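Local coordinates for putative metal resistance protein (Proteus mirabilis, PDB 6C29) that primes the trimeric disulfide isomerase ScsC as the N-terminal periplasmic part of the membrane protein ScsB, which is probably a protein-disulfide reductase, at residues P74-V79 / N182-P187. Numbering follows the deposited sequence.
Sequences PSAFDV and NIYLDP
Tyr184 lays its ring beneath the Pro74 peptide, joining the two immunoglobulin-fold domains of the tandem: strand 75-77 edges a small antiparallel sheet of the first, strand 182-186 one of the second. Over one ring face Pro74 makes two touches. Its CG sits near the root of the tyrosine, 3.6 Å from Tyr184 CG, and makes a CH-pi contact 4.0 Å from the ring centroid, 28° off the normal. Its carbonyl lies farther along, with Pro74 O 3.3 Å from Tyr184 CZ and displaced toward the rim. The tyrosine leaves its strand toward segment 74-79, and chi1 (-50°), with CG anti to the carbonyl carbon and beside the backbone N, sets where the ring lies under Pro74. At the ring edge, in its plane, Ala76 CB comes to 3.9 Å from Tyr184 CE1. The two strands do not pair with each other; each instead bonds to a neighbour in its own sheet, Ser75 with Gly86 and Tyr184 with Val230. Further along the same strand as Tyr184, Asp186 forms a salt bridge with Arg47 and Leu185 O accepts a hydrogen bond from Gln85, both across to the first domain. Pro74 also packs on Trp46, and Tyr184 on Gln85. Beyond the phenol end, one water ties the two strands together, accepting from Ala76 N at 3.0 Å and hydrogen-bonding Tyr184 OH at 2.7 Å.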
# COMPACT_ATOMS: atom_id res chain seq x y z
N PRO A 74 4.45 -1.65 -3.36
CA PRO A 74 5.40 -1.25 -2.31
C PRO A 74 6.81 -1.75 -2.54
O PRO A 74 7.11 -2.48 -3.49
CB PRO A 74 4.82 -1.91 -1.05
CG PRO A 74 4.26 -3.21 -1.61
CD PRO A 74 3.66 -2.83 -2.95
N SER A 75 7.70 -1.34 -1.64
CA SER A 75 9.05 -1.83 -1.58
C SER A 75 9.32 -2.40 -0.19
O SER A 75 8.57 -2.12 0.75
CB SER A 75 10.03 -0.70 -1.90
OG SER A 75 9.84 -0.22 -3.21
N ALA A 76 10.40 -3.18 -0.07
CA ALA A 76 10.78 -3.74 1.20
C ALA A 76 12.09 -3.15 1.67
O ALA A 76 12.97 -2.85 0.86
CB ALA A 76 10.89 -5.26 1.11
N PHE A 77 12.22 -3.00 2.98
CA PHE A 77 13.41 -2.42 3.57
C PHE A 77 13.82 -3.23 4.78
O PHE A 77 12.96 -3.74 5.50
CB PHE A 77 13.16 -0.96 3.99
CG PHE A 77 12.58 -0.10 2.91
CD1 PHE A 77 13.43 0.58 2.03
CD2 PHE A 77 11.21 0.06 2.77
CE1 PHE A 77 12.92 1.38 1.03
CE2 PHE A 77 10.70 0.86 1.79
CZ PHE A 77 11.55 1.52 0.91
N ASP A 78 15.14 -3.31 5.00
CA ASP A 78 15.70 -4.00 6.17
C ASP A 78 16.66 -3.08 6.94
O ASP A 78 17.70 -3.52 7.43
CB ASP A 78 16.42 -5.26 5.72
CG ASP A 78 15.52 -6.17 4.90
OD1 ASP A 78 14.73 -6.93 5.50
OD2 ASP A 78 15.58 -6.11 3.65
N VAL A 79 16.27 -1.82 7.06
CA VAL A 79 17.06 -0.78 7.71
C VAL A 79 16.97 -0.85 9.23
O VAL A 79 15.91 -1.14 9.78
CB VAL A 79 16.63 0.63 7.20
CG1 VAL A 79 17.36 1.76 7.95
CG2 VAL A 79 16.87 0.74 5.70
N ASN A 182 9.74 -10.01 -6.79
CA ASN A 182 9.59 -9.65 -5.39
C ASN A 182 8.18 -10.00 -4.99
O ASN A 182 7.28 -10.06 -5.84
CB ASN A 182 9.86 -8.16 -5.14
CG ASN A 182 11.32 -7.85 -5.18
OD1 ASN A 182 12.05 -8.18 -4.25
ND2 ASN A 182 11.75 -7.23 -6.26
N ILE A 183 7.99 -10.20 -3.70
CA ILE A 183 6.67 -10.45 -3.13
C ILE A 183 6.51 -9.67 -1.83
O ILE A 183 7.44 -9.54 -1.02
CB ILE A 183 6.42 -11.95 -2.92
CG1 ILE A 183 4.95 -12.21 -2.58
CG2 ILE A 183 7.32 -12.48 -1.85
CD1 ILE A 183 4.56 -13.69 -2.72
N TYR A 184 5.31 -9.15 -1.65
CA TYR A 184 4.91 -8.32 -0.52
C TYR A 184 3.61 -8.88 0.01
O TYR A 184 2.61 -8.89 -0.69
CB TYR A 184 4.76 -6.87 -0.95
CG TYR A 184 5.96 -6.40 -1.72
CD1 TYR A 184 7.10 -6.01 -1.05
CD2 TYR A 184 5.95 -6.35 -3.08
CE1 TYR A 184 8.24 -5.61 -1.74
CE2 TYR A 184 7.06 -5.93 -3.80
CZ TYR A 184 8.21 -5.56 -3.13
OH TYR A 184 9.33 -5.13 -3.82
N LEU A 185 3.61 -9.35 1.25
CA LEU A 185 2.45 -10.07 1.78
C LEU A 185 1.70 -9.31 2.86
O LEU A 185 2.29 -8.59 3.64
CB LEU A 185 2.89 -11.43 2.35
CG LEU A 185 3.43 -12.42 1.32
CD1 LEU A 185 4.93 -12.56 1.42
CD2 LEU A 185 2.79 -13.71 1.50
N ASP A 186 0.37 -9.51 2.89
CA ASP A 186 -0.52 -9.03 3.93
C ASP A 186 -0.78 -10.15 4.94
O ASP A 186 -1.48 -11.11 4.61
CB ASP A 186 -1.86 -8.59 3.33
CG ASP A 186 -1.69 -7.49 2.28
OD1 ASP A 186 -1.44 -6.35 2.67
OD2 ASP A 186 -1.84 -7.78 1.08
N PRO A 187 -0.25 -10.05 6.16
CA PRO A 187 -0.51 -11.12 7.14
C PRO A 187 -1.92 -11.08 7.68
O PRO A 187 -2.53 -10.00 7.77
CB PRO A 187 0.53 -10.87 8.24
CG PRO A 187 0.87 -9.41 8.14
CD PRO A 187 0.61 -8.97 6.71
O HOH W 1 11.54 -4.21 -2.59